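Putative amidohydrolase (Unidentified, PDB 3FEQ) probably acts as a zinc-dependent prolidase of the amidohydrolase superfamily, hydrolysing dipeptides that end in proline. Local coordinates at residues C[195-200]-C[295-300]; C[202-207]-C[231-236]; C[251-256]-C[272-277]; C[307-312]-C[340-345]. All blocks are in the same frame, centred on the assembly; numbering follows the deposited sequence.

Interaction 1. Residues C[195-200]-C[295-300]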
loop_
_atom_site.group_PDB
_atom_site.type_symbol
_atom_site.label_atom_id
_atom_site.label_comp_id
_atom_site.label_asym_id
_atom_site.label_seq_id
_atom_site.Cartn_x
_atom_site.Cartn_y
_atom_site.Cartn_z
ATOM N N GLY C 195 10.954 -14.871 28.279
ATOM C CA GLY C 195 12.224 -14.166 28.115
ATOM C C GLY C 195 13.374 -15.139 27.977
ATOM O O GLY C 195 13.220 -16.316 28.267
ATOM N N GLY C 196 14.523 -14.661 27.520
ATOM C CA GLY C 196 15.658 -15.547 27.322
ATOM C C GLY C 196 17.002 -14.960 27.695
ATOM O O GLY C 196 17.102 -14.155 28.618
ATOM N N VAL C 197 18.040 -15.387 26.981
ATOM C CA VAL C 197 19.403 -14.952 27.263
ATOM C C VAL C 197 20.005 -14.165 26.083
ATOM O O VAL C 197 20.619 -13.112 26.279
ATOM C CB VAL C 197 20.300 -16.157 27.637
ATOM C CG1 VAL C 197 21.759 -15.728 27.776
ATOM C CG2 VAL C 197 19.796 -16.824 28.921
ATOM N N ALA C 198 19.762 -14.646 24.861
ATOM C CA ALA C 198 20.433 -14.144 23.655
ATOM C C ALA C 198 19.695 -13.002 22.938
ATOM O O ALA C 198 20.100 -12.579 21.852
ATOM C CB ALA C 198 20.699 -15.298 22.686
ATOM N N SER C 199 18.619 -12.507 23.542
ATOM C CA SER C 199 17.856 -11.387 22.984
ATOM C C SER C 199 18.060 -10.119 23.816
ATOM O O SER C 199 18.280 -10.208 25.027
ATOM C CB SER C 199 16.369 -11.741 22.922
ATOM O OG SER C 199 15.958 -12.435 24.090
ATOM N N PRO C 200 17.998 -8.935 23.172
ATOM C CA PRO C 200 18.309 -7.659 23.855
ATOM C C PRO C 200 17.358 -7.191 24.984
ATOM O O PRO C 200 17.835 -6.767 26.043
ATOM C CB PRO C 200 18.350 -6.636 22.708
ATOM C CG PRO C 200 17.561 -7.251 21.604
ATOM C CD PRO C 200 17.709 -8.742 21.738
ATOM N N ALA C 295 25.277 -10.945 30.903
ATOM C CA ALA C 295 24.811 -10.646 32.257
ATOM C C ALA C 295 23.709 -11.620 32.680
ATOM O O ALA C 295 23.655 -12.040 33.840
ATOM C CB ALA C 295 24.322 -9.215 32.352
ATOM N N LYS C 296 22.871 -12.004 31.714
ATOM C CA LYS C 296 21.723 -12.887 31.949
ATOM C C LYS C 296 22.093 -14.366 32.059
ATOM O O LYS C 296 21.330 -15.157 32.614
ATOM C CB LYS C 296 20.667 -12.701 30.854
ATOM C CG LYS C 296 19.552 -11.735 31.226
ATOM C CD LYS C 296 18.577 -11.526 30.079
ATOM C CE LYS C 296 19.271 -10.949 28.852
ATOM N NZ LYS C 296 18.301 -10.302 27.926
ATOM N N VAL C 297 23.259 -14.737 31.534
ATOM C CA VAL C 297 23.674 -16.141 31.507
ATOM C C VAL C 297 24.123 -16.671 32.881
ATOM O O VAL C 297 24.088 -17.878 33.123
ATOM C CB VAL C 297 24.739 -16.412 30.394
ATOM C CG1 VAL C 297 26.148 -16.111 30.883
ATOM C CG2 VAL C 297 24.640 -17.846 29.878
ATOM N N ALA C 298 24.493 -15.760 33.785
ATOM C CA ALA C 298 24.995 -16.123 35.115
ATOM C C ALA C 298 23.977 -16.937 35.923
ATOM O O ALA C 298 24.333 -17.908 36.599
ATOM C CB ALA C 298 25.421 -14.866 35.885
ATOM N N SER C 299 22.705 -16.571 35.791
ATOM C CA SER C 299 21.656 -17.073 36.672
ATOM C C SER C 299 21.122 -18.450 36.283
ATOM O O SER C 299 20.795 -19.258 37.148
ATOM C CB SER C 299 20.501 -16.068 36.752
ATOM O OG SER C 299 19.851 -15.921 35.502
ATOM N N VAL C 300 21.007 -18.704 34.984
ATOM C CA VAL C 300 20.285 -19.882 34.503
ATOM C C VAL C 300 21.065 -21.179 34.640
ATOM O O VAL C 300 20.470 -22.250 34.755
ATOM C CB VAL C 300 19.809 -19.730 33.043
ATOM C CG1 VAL C 300 18.360 -19.347 33.008
ATOM C CG2 VAL C 300 20.649 -18.710 32.296
#

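Interaction 2. Residues C[202-207]-C[231-236]. With ZN (zinc ion), chain V.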
loop_
_atom_site.group_PDB
_atom_site.type_symbol
_atom_site.label_atom_id
_atom_site.label_comp_id
_atom_site.label_asym_id
_atom_site.label_seq_id
_atom_site.Cartn_x
_atom_site.Cartn_y
_atom_site.Cartn_z
ATOM N N ASP C 202 14.256 -8.530 26.580
ATOM C CA ASP C 202 13.407 -9.316 27.480
ATOM C C ASP C 202 14.178 -9.956 28.628
ATOM O O ASP C 202 15.018 -10.831 28.402
ATOM C CB ASP C 202 12.631 -10.391 26.709
ATOM C CG ASP C 202 13.467 -11.054 25.620
ATOM O OD1 ASP C 202 13.773 -12.264 25.746
ATOM O OD2 ASP C 202 13.818 -10.364 24.633
ATOM N N PRO C 203 13.899 -9.514 29.870
ATOM C CA PRO C 203 14.358 -10.233 31.052
ATOM C C PRO C 203 13.743 -11.627 31.144
ATOM O O PRO C 203 12.572 -11.825 30.799
ATOM C CB PRO C 203 13.874 -9.355 32.209
ATOM C CG PRO C 203 12.804 -8.525 31.643
ATOM C CD PRO C 203 13.165 -8.290 30.226
ATOM N N ILE C 204 14.546 -12.577 31.610
ATOM C CA ILE C 204 14.187 -13.994 31.608
ATOM C C ILE C 204 12.953 -14.337 32.474
ATOM O O ILE C 204 12.217 -15.281 32.177
ATOM C CB ILE C 204 15.420 -14.875 31.965
ATOM C CG1 ILE C 204 15.021 -16.040 32.864
ATOM C CG2 ILE C 204 16.510 -14.033 32.626
ATOM C CD1 ILE C 204 16.173 -16.754 33.467
ATOM N N ALA C 205 12.686 -13.517 33.487
ATOM C CA ALA C 205 11.591 -13.772 34.423
ATOM C C ALA C 205 10.185 -13.737 33.822
ATOM O O ALA C 205 9.270 -14.372 34.355
ATOM C CB ALA C 205 11.675 -12.830 35.630
ATOM N N ASN C 206 9.989 -12.999 32.734
ATOM C CA ASN C 206 8.622 -12.806 32.255
ATOM C C ASN C 206 8.185 -13.572 31.011
ATOM O O ASN C 206 9.003 -14.067 30.244
ATOM C CB ASN C 206 8.218 -11.331 32.196
ATOM C CG ASN C 206 9.155 -10.497 31.365
ATOM O OD1 ASN C 206 9.977 -9.752 31.902
ATOM N ND2 ASN C 206 9.008 -10.577 30.045
ATOM N N THR C 207 6.871 -13.672 30.849
ATOM C CA THR C 207 6.247 -14.628 29.953
ATOM C C THR C 207 5.971 -13.949 28.630
ATOM O O THR C 207 5.969 -12.728 28.547
ATOM C CB THR C 207 4.908 -15.081 30.530
ATOM O OG1 THR C 207 3.997 -13.963 30.573
ATOM C CG2 THR C 207 5.113 -15.647 31.940
ATOM N N HIS C 231 10.040 -22.415 24.170
ATOM C CA HIS C 231 11.184 -21.972 24.937
ATOM C C HIS C 231 10.652 -21.300 26.196
ATOM O O HIS C 231 9.828 -20.389 26.119
ATOM C CB HIS C 231 12.020 -21.015 24.080
ATOM C CG HIS C 231 12.928 -20.122 24.864
ATOM N ND1 HIS C 231 14.299 -20.260 24.847
ATOM C CD2 HIS C 231 12.669 -19.031 25.621
ATOM C CE1 HIS C 231 14.845 -19.321 25.596
ATOM N NE2 HIS C 231 13.877 -18.562 26.079
ATOM N N ALA C 232 11.087 -21.781 27.355
ATOM C CA ALA C 232 10.569 -21.284 28.635
ATOM C C ALA C 232 11.546 -21.590 29.744
ATOM O O ALA C 232 12.117 -22.675 29.775
ATOM C CB ALA C 232 9.188 -21.889 28.957
ATOM N N TYR C 233 11.758 -20.630 30.639
ATOM C CA TYR C 233 12.666 -20.837 31.755
ATOM C C TYR C 233 11.953 -21.138 33.058
ATOM O O TYR C 233 12.152 -22.200 33.627
ATOM C CB TYR C 233 13.615 -19.658 31.921
ATOM C CG TYR C 233 14.765 -19.685 30.942
ATOM C CD1 TYR C 233 15.696 -20.714 30.956
ATOM C CD2 TYR C 233 14.913 -18.694 29.993
ATOM C CE1 TYR C 233 16.742 -20.746 30.039
ATOM C CE2 TYR C 233 15.950 -18.719 29.086
ATOM C CZ TYR C 233 16.861 -19.738 29.110
ATOM O OH TYR C 233 17.892 -19.739 28.195
ATOM N N THR C 234 11.108 -20.217 33.515
ATOM C CA THR C 234 10.531 -20.288 34.868
ATOM C C THR C 234 9.318 -21.226 34.957
ATOM O O THR C 234 8.670 -21.509 33.943
ATOM C CB THR C 234 10.098 -18.900 35.356
ATOM O OG1 THR C 234 8.980 -18.449 34.576
ATOM C CG2 THR C 234 11.246 -17.903 35.226
ATOM N N GLY C 235 8.989 -21.670 36.174
ATOM C CA GLY C 235 7.869 -22.588 36.390
ATOM C C GLY C 235 6.554 -21.973 35.957
ATOM O O GLY C 235 5.652 -22.663 35.483
ATOM N N ARG C 236 6.478 -20.653 36.095
ATOM C CA ARG C 236 5.313 -19.870 35.703
ATOM C C ARG C 236 5.098 -19.925 34.198
ATOM O O ARG C 236 4.004 -20.275 33.728
ATOM C CB ARG C 236 5.504 -18.413 36.130
ATOM C CG ARG C 236 4.323 -17.493 35.824
ATOM C CD ARG C 236 4.576 -16.067 36.313
ATOM N NE ARG C 236 4.039 -15.074 35.387
ATOM C CZ ARG C 236 4.520 -13.839 35.246
ATOM N NH1 ARG C 236 3.972 -12.990 34.383
ATOM N NH2 ARG C 236 5.552 -13.441 35.973
HETATM ZN ZN ZN V . 15.542 -21.096 23.114
#

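Interaction 3. Residues C[251-256]-C[272-277]. With ZN (zinc ion), chain V.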
loop_
_atom_site.group_PDB
_atom_site.type_symbol
_atom_site.label_atom_id
_atom_site.label_comp_id
_atom_site.label_asym_id
_atom_site.label_seq_id
_atom_site.Cartn_x
_atom_site.Cartn_y
_atom_site.Cartn_z
ATOM N N HIS C 251 14.985 -25.862 27.287
ATOM C CA HIS C 251 15.744 -25.335 28.430
ATOM C C HIS C 251 15.102 -25.703 29.758
ATOM O O HIS C 251 15.404 -26.750 30.337
ATOM C CB HIS C 251 15.910 -23.821 28.337
ATOM C CG HIS C 251 16.192 -23.331 26.956
ATOM N ND1 HIS C 251 17.406 -23.522 26.339
ATOM C CD2 HIS C 251 15.410 -22.684 26.064
ATOM C CE1 HIS C 251 17.370 -22.985 25.132
ATOM N NE2 HIS C 251 16.168 -22.472 24.939
ATOM N N GLY C 252 14.208 -24.848 30.233
ATOM C CA GLY C 252 13.400 -25.168 31.407
ATOM C C GLY C 252 14.199 -25.117 32.691
ATOM O O GLY C 252 13.855 -25.782 33.667
ATOM N N ASN C 253 15.240 -24.285 32.698
ATOM C CA ASN C 253 16.239 -24.268 33.762
ATOM C C ASN C 253 15.684 -23.885 35.121
ATOM O O ASN C 253 16.293 -24.196 36.143
ATOM C CB ASN C 253 17.369 -23.309 33.413
ATOM C CG ASN C 253 18.136 -23.737 32.188
ATOM O OD1 ASN C 253 17.555 -24.177 31.194
ATOM N ND2 ASN C 253 19.455 -23.595 32.243
ATOM N N LEU C 254 14.549 -23.188 35.133
ATOM C CA LEU C 254 14.010 -22.652 36.374
ATOM C C LEU C 254 12.638 -23.231 36.743
ATOM O O LEU C 254 11.747 -22.493 37.170
ATOM C CB LEU C 254 13.970 -21.117 36.329
ATOM C CG LEU C 254 15.295 -20.368 36.080
ATOM C CD1 LEU C 254 15.172 -18.874 36.301
ATOM C CD2 LEU C 254 16.442 -20.899 36.922
ATOM N N VAL C 255 12.476 -24.547 36.604
ATOM C CA VAL C 255 11.256 -25.221 37.072
ATOM C C VAL C 255 11.151 -25.233 38.583
ATOM O O VAL C 255 12.168 -25.234 39.278
ATOM C CB VAL C 255 11.231 -26.695 36.675
ATOM C CG1 VAL C 255 10.174 -26.960 35.613
ATOM C CG2 VAL C 255 12.618 -27.152 36.270
ATOM N N ASP C 256 9.913 -25.278 39.076
ATOM C CA ASP C 256 9.611 -25.808 40.406
ATOM C C ASP C 256 8.976 -27.179 40.226
ATOM O O ASP C 256 8.532 -27.513 39.120
ATOM C CB ASP C 256 8.647 -24.877 41.151
ATOM C CG ASP C 256 7.565 -24.297 40.240
ATOM O OD1 ASP C 256 6.848 -25.080 39.578
ATOM O OD2 ASP C 256 7.427 -23.056 40.192
ATOM N N PRO C 272 16.602 -29.989 28.135
ATOM C CA PRO C 272 17.595 -29.094 28.732
ATOM C C PRO C 272 18.744 -28.888 27.769
ATOM O O PRO C 272 18.993 -29.740 26.925
ATOM C CB PRO C 272 18.074 -29.880 29.948
ATOM C CG PRO C 272 16.925 -30.820 30.272
ATOM C CD PRO C 272 16.412 -31.219 28.925
ATOM N N THR C 273 19.417 -27.752 27.849
ATOM C CA THR C 273 20.546 -27.502 26.959
ATOM C C THR C 273 21.724 -26.976 27.748
ATOM O O THR C 273 22.320 -25.964 27.379
ATOM C CB THR C 273 20.213 -26.482 25.854
ATOM O OG1 THR C 273 19.750 -25.262 26.446
ATOM C CG2 THR C 273 19.158 -27.024 24.916
ATOM N N LEU C 274 22.081 -27.701 28.806
ATOM C CA LEU C 274 23.013 -27.203 29.813
ATOM C C LEU C 274 24.364 -26.759 29.255
ATOM O O LEU C 274 24.909 -25.744 29.685
ATOM C CB LEU C 274 23.191 -28.234 30.921
ATOM C CG LEU C 274 21.875 -28.617 31.611
ATOM C CD1 LEU C 274 22.137 -29.474 32.835
ATOM C CD2 LEU C 274 21.071 -27.383 31.990
ATOM N N VAL C 275 24.863 -27.477 28.255
ATOM C CA VAL C 275 26.179 -27.200 27.708
ATOM C C VAL C 275 26.348 -25.758 27.231
ATOM O O VAL C 275 27.403 -25.170 27.439
ATOM C CB VAL C 275 26.576 -28.212 26.612
ATOM C CG1 VAL C 275 25.724 -28.047 25.364
ATOM C CG2 VAL C 275 28.051 -28.106 26.283
ATOM N N THR C 276 25.292 -25.162 26.679
ATOM C CA THR C 276 25.411 -23.839 26.075
ATOM C C THR C 276 25.747 -22.766 27.098
ATOM O O THR C 276 26.435 -21.792 26.785
ATOM C CB THR C 276 24.166 -23.423 25.227
ATOM O OG1 THR C 276 24.453 -22.198 24.538
ATOM C CG2 THR C 276 22.911 -23.229 26.084
ATOM N N TYR C 277 25.286 -22.967 28.327
ATOM C CA TYR C 277 25.498 -21.985 29.379
ATOM C C TYR C 277 26.919 -22.048 29.936
ATOM O O TYR C 277 27.477 -21.027 30.331
ATOM C CB TYR C 277 24.457 -22.159 30.483
ATOM C CG TYR C 277 23.038 -22.191 29.957
ATOM C CD1 TYR C 277 22.413 -21.029 29.500
ATOM C CD2 TYR C 277 22.328 -23.382 29.898
ATOM C CE1 TYR C 277 21.114 -21.057 29.003
ATOM C CE2 TYR C 277 21.029 -23.417 29.404
ATOM C CZ TYR C 277 20.431 -22.253 28.961
ATOM O OH TYR C 277 19.148 -22.296 28.478
HETATM ZN ZN ZN V . 15.542 -21.096 23.114
#

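Interaction 4. Residues C[307-312]-C[340-345]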
loop_
_atom_site.group_PDB
_atom_site.type_symbol
_atom_site.label_atom_id
_atom_site.label_comp_id
_atom_site.label_asym_id
_atom_site.label_seq_id
_atom_site.Cartn_x
_atom_site.Cartn_y
_atom_site.Cartn_z
ATOM N N SER C 307 17.887 -28.743 38.114
ATOM C CA SER C 307 16.571 -28.949 37.502
ATOM C C SER C 307 16.436 -30.367 36.973
ATOM O O SER C 307 15.357 -30.958 37.005
ATOM C CB SER C 307 16.369 -27.963 36.350
ATOM O OG SER C 307 17.330 -28.177 35.331
ATOM N N LEU C 308 17.550 -30.894 36.477
ATOM C CA LEU C 308 17.635 -32.262 36.003
ATOM C C LEU C 308 17.033 -33.219 37.019
ATOM O O LEU C 308 16.196 -34.057 36.678
ATOM C CB LEU C 308 19.094 -32.619 35.733
ATOM C CG LEU C 308 19.552 -32.603 34.272
ATOM C CD1 LEU C 308 18.962 -31.459 33.443
ATOM C CD2 LEU C 308 21.070 -32.601 34.204
ATOM N N GLU C 309 17.428 -33.046 38.277
ATOM C CA GLU C 309 16.948 -33.895 39.353
ATOM C C GLU C 309 15.458 -33.754 39.564
ATOM O O GLU C 309 14.758 -34.752 39.730
ATOM C CB GLU C 309 17.680 -33.591 40.647
ATOM C CG GLU C 309 18.985 -34.342 40.774
ATOM C CD GLU C 309 19.935 -33.687 41.748
ATOM O OE1 GLU C 309 19.478 -33.264 42.832
ATOM O OE2 GLU C 309 21.140 -33.602 41.433
ATOM N N ILE C 310 14.978 -32.517 39.535
ATOM C CA ILE C 310 13.554 -32.242 39.642
ATOM C C ILE C 310 12.768 -32.968 38.561
ATOM O O ILE C 310 11.775 -33.642 38.856
ATOM C CB ILE C 310 13.276 -30.749 39.535
ATOM C CG1 ILE C 310 14.230 -29.974 40.458
ATOM C CG2 ILE C 310 11.795 -30.472 39.787
ATOM C CD1 ILE C 310 13.911 -28.516 40.597
ATOM N N TYR C 311 13.247 -32.863 37.321
ATOM C CA TYR C 311 12.625 -33.542 36.190
ATOM C C TYR C 311 12.595 -35.067 36.340
ATOM O O TYR C 311 11.585 -35.707 36.028
ATOM C CB TYR C 311 13.323 -33.156 34.887
ATOM C CG TYR C 311 13.028 -31.747 34.432
ATOM C CD1 TYR C 311 11.722 -31.264 34.397
ATOM C CD2 TYR C 311 14.049 -30.905 34.010
ATOM C CE1 TYR C 311 11.453 -29.969 33.982
ATOM C CE2 TYR C 311 13.787 -29.611 33.597
ATOM C CZ TYR C 311 12.491 -29.152 33.580
ATOM O OH TYR C 311 12.233 -27.866 33.185
ATOM N N ALA C 312 13.709 -35.636 36.794
ATOM C CA ALA C 312 13.792 -37.060 37.071
ATOM C C ALA C 312 12.786 -37.451 38.142
ATOM O O ALA C 312 12.057 -38.432 37.999
ATOM C CB ALA C 312 15.183 -37.418 37.516
ATOM N N ALA C 340 25.383 -37.124 32.404
ATOM C CA ALA C 340 25.821 -38.348 33.044
ATOM C C ALA C 340 26.189 -38.087 34.499
ATOM O O ALA C 340 25.955 -38.923 35.360
ATOM C CB ALA C 340 26.990 -38.936 32.304
ATOM N N GLU C 341 26.722 -36.906 34.777
ATOM C CA GLU C 341 27.224 -36.603 36.102
ATOM C C GLU C 341 26.100 -36.439 37.103
ATOM O O GLU C 341 26.332 -36.425 38.304
ATOM C CB GLU C 341 28.069 -35.335 36.085
ATOM C CG GLU C 341 29.486 -35.532 35.592
ATOM C CD GLU C 341 30.191 -34.214 35.334
ATOM O OE1 GLU C 341 29.730 -33.174 35.856
ATOM O OE2 GLU C 341 31.207 -34.214 34.610
ATOM N N VAL C 342 24.883 -36.277 36.621
ATOM C CA VAL C 342 23.783 -36.060 37.540
ATOM C C VAL C 342 22.893 -37.273 37.554
ATOM O O VAL C 342 22.634 -37.826 38.613
ATOM C CB VAL C 342 22.971 -34.816 37.189
ATOM C CG1 VAL C 342 21.776 -34.689 38.105
ATOM C CG2 VAL C 342 23.849 -33.584 37.275
ATOM N N LEU C 343 22.439 -37.689 36.373
ATOM C CA LEU C 343 21.679 -38.927 36.220
ATOM C C LEU C 343 22.666 -39.951 35.678
ATOM O O LEU C 343 23.728 -39.575 35.225
ATOM C CB LEU C 343 20.518 -38.711 35.250
ATOM C CG LEU C 343 19.898 -37.303 35.232
ATOM C CD1 LEU C 343 19.245 -37.008 33.896
ATOM C CD2 LEU C 343 18.898 -37.057 36.366
ATOM N N GLY C 344 22.356 -41.237 35.734
ATOM C CA GLY C 344 23.316 -42.228 35.238
ATOM C C GLY C 344 23.706 -41.954 33.795
ATOM O O GLY C 344 22.968 -41.275 33.077
ATOM N N ASN C 345 24.842 -42.482 33.341
ATOM C CA ASN C 345 25.118 -42.410 31.913
ATOM C C ASN C 345 24.298 -43.337 31.007
ATOM O O ASN C 345 24.335 -43.193 29.785
ATOM C CB ASN C 345 26.613 -42.373 31.557
ATOM C CG ASN C 345 27.445 -43.329 32.363
ATOM O OD1 ASN C 345 26.944 -44.019 33.248
ATOM N ND2 ASN C 345 28.743 -43.368 32.069
#

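Interaction 1. Residues C[195-200]-C[295-300]
Lys296 lies across the backbone of Gly196 to Ser199, at the start of the long loop that follows strand 189-192 of the TIM-barrel fold expected of the amidohydrolase superfamily. The polar part of the contact rests on this lysine. Its NZ donates a hydrogen bond of 2.9 Å to Ser199 O, nearly along the C=O axis (C=O...N angle 170°), and makes a second, weak bond to Asp202 O. The chain is bent at chi3 (-60°), which brings CE 3.6 Å from Val197 O. One carbon earlier, CD sits 3.3 Å from Gly196 O, and the aliphatic stem thus runs past two carbonyls before the amine meets a third. Val197 O has a hydrogen-bond partner in Ser293 OG, while Ser199 OG turns to His142 and Asp202.

The apolar part belongs to Val197. With CG1 anti to the backbone N (chi1 174°), its two methyls are shared between two residues of the short helix 297-300. Tyr277 adjoins Val297 and Val300, and Tyr233 adjoins Val197 and Val300, so two tyrosines extend this apolar group. Val297 crosses Val197 at a slant, its CB 4.0 Å from Val197 CG1; Val300 slides past in the reverse direction, its CG2 4.0 Å from Val197 CG2.

Interaction 2. Residues C[202-207]-C[231-236]
Ile204 crosses the side chain of Tyr233 at about a right angle, with CG1 3.9 Å from Tyr233 CD2 and CD1 4.1 Å from Tyr233 CG. The isoleucine therefore packs near the root of the tyrosine and leaves the hydroxyl end to others. Further along, Thr234 CG2 touches the backbone at Ala205 O (4.1 Å). Thr207 then lays CG2 over one face of the Arg236 guanidinium, 3.7 Å from NE, the two side chains again crossing nearly perpendicularly.

Behind these contacts, a type I turn from Pro203 to Asn206 brings Ile204 and Ala205 up to the end of strand 228-234. Thr234 is the N-cap of helix 235-243: OG1, between the backbone N and the carbonyl carbon (chi1 68°), bonds to Ala237 N. Arg236 NH2 is hydrogen-bonded to Asn225 of a second subunit, which puts this edge of the contact at an interface of the assembly. Tyr233 OH bonds to Tyr277 OH.

The same strand carries His231, whose ND1 binds zinc at 2.3 Å while NE2 is bonded to Gly195 O and the ring stacks on His142. A carbonyl can only accept, so NE2 is the donor, and ND1 is the atom that binds the metal. No hydrogen bond joins the two segments, and the fit between them depends on van der Waals contact.

Interaction 3. Residues C[251-256]-C[272-277]
Two side chains meet the ring of His251, a zinc ligand on strand 248-254: Thr273 at its edge and Tyr277 crossing it at about a right angle, while Asn253 meets that tyrosine. Thr273 OG1 lies near the imidazole plane, 15° out of it, and accepts a hydrogen bond of 2.9 Å from His251 ND1 with an N-H...O angle of 147°. The hydroxyl gets there because OG1 sits between the backbone N and the carbonyl carbon. Tyr277 OH comes within 3.0 Å of His251 ND1, but the angle is too poor for a bond, and the hydroxyl pairs with Tyr233 OH.

Asn253 and Tyr277 reach toward each other tip to tip, the amide plane turned 81° from the ring. Asn253 ND2 is 3.3 Å from Tyr277 CE2 and gives its hydrogen bond to Val300 O. Thr276 CG2 rests 3.7 Å above the plane of the Tyr277 ring, over its centre. At the backbone, Pro272 CA makes a C-H...O contact of 3.6 Å with His251 O, where the two main chains come closest.

His251 NE2 binds the zinc ion at 2.4 Å. Thr273 is thus a second-shell residue: by accepting the ND1-H bond, its OG1 probably helps, together with the metal, to set the rotation of the ring, and NE2 is left to the zinc.

Interaction 4. Residues C[307-312]-C[340-345]
Leu308, on helix 302-314, is the buried residue against which Val342 and Leu343 are packed, and these three form the well-covered part of the contact. Val342 crosses Leu308 at a slant; holding CG1 anti to the backbone N (chi1 176°), it sets that methyl 4.1 Å from Leu308 CB. Leu343 brings CD2 to 4.0 Å from Leu308 O, a carbonyl whose hydrogen bond is already made inside the helix with Ala312 N. Its other methyl, CD1, stands 4.4 Å from Leu308 CG. Leu308 also touches Leu274 of helix 274-282.

On the solvent side the contact thins out to two exposed residues. Ala312, one turn on from Leu308, meets Leu343 CD2 with its CB at 3.9 Å. Glu309, its chain extended beyond CG, passes Val342 at about a right angle, and OE2 comes 3.6 Å from Val342 CG1 with no polar partner across the segments. Nearby Glu341 turns to Arg305, earlier in helix 302-314, and forms a salt bridge with it.

What is joined here is helix 302-314 and the connection from helix 335-340 to helix 345-351; Gly344 is the N-cap of helix 345-351. With no hydrogen bond across it, the contact rests on apolar van der Waals packing, with Leu308 its buried residue, and the nearby charges stay at its margin.

How the interactions relate
Strands 228-234 and 248-254 are neighbours in the parallel sheet, and they bring interactions 2 and 3, whose centres are 12 Å apart, to one zinc ion through His231 and His251. Interaction 1 closes a long loop of chain that contains both, and it touches each: Gly196 N bonds to Asp202, and Val300 O to Asn253. Interactions 2 and 3 thus supply ligands of one zinc ion, and interaction 1 packs beside them. Interaction 4 comes later in the chain, about 23 Å from interaction 1 between centres. Its centre is 12 Å from that of interaction 3; Tyr311 joins helix 302-314 to strand 248-254, and Leu308 joins it to helix 274-282.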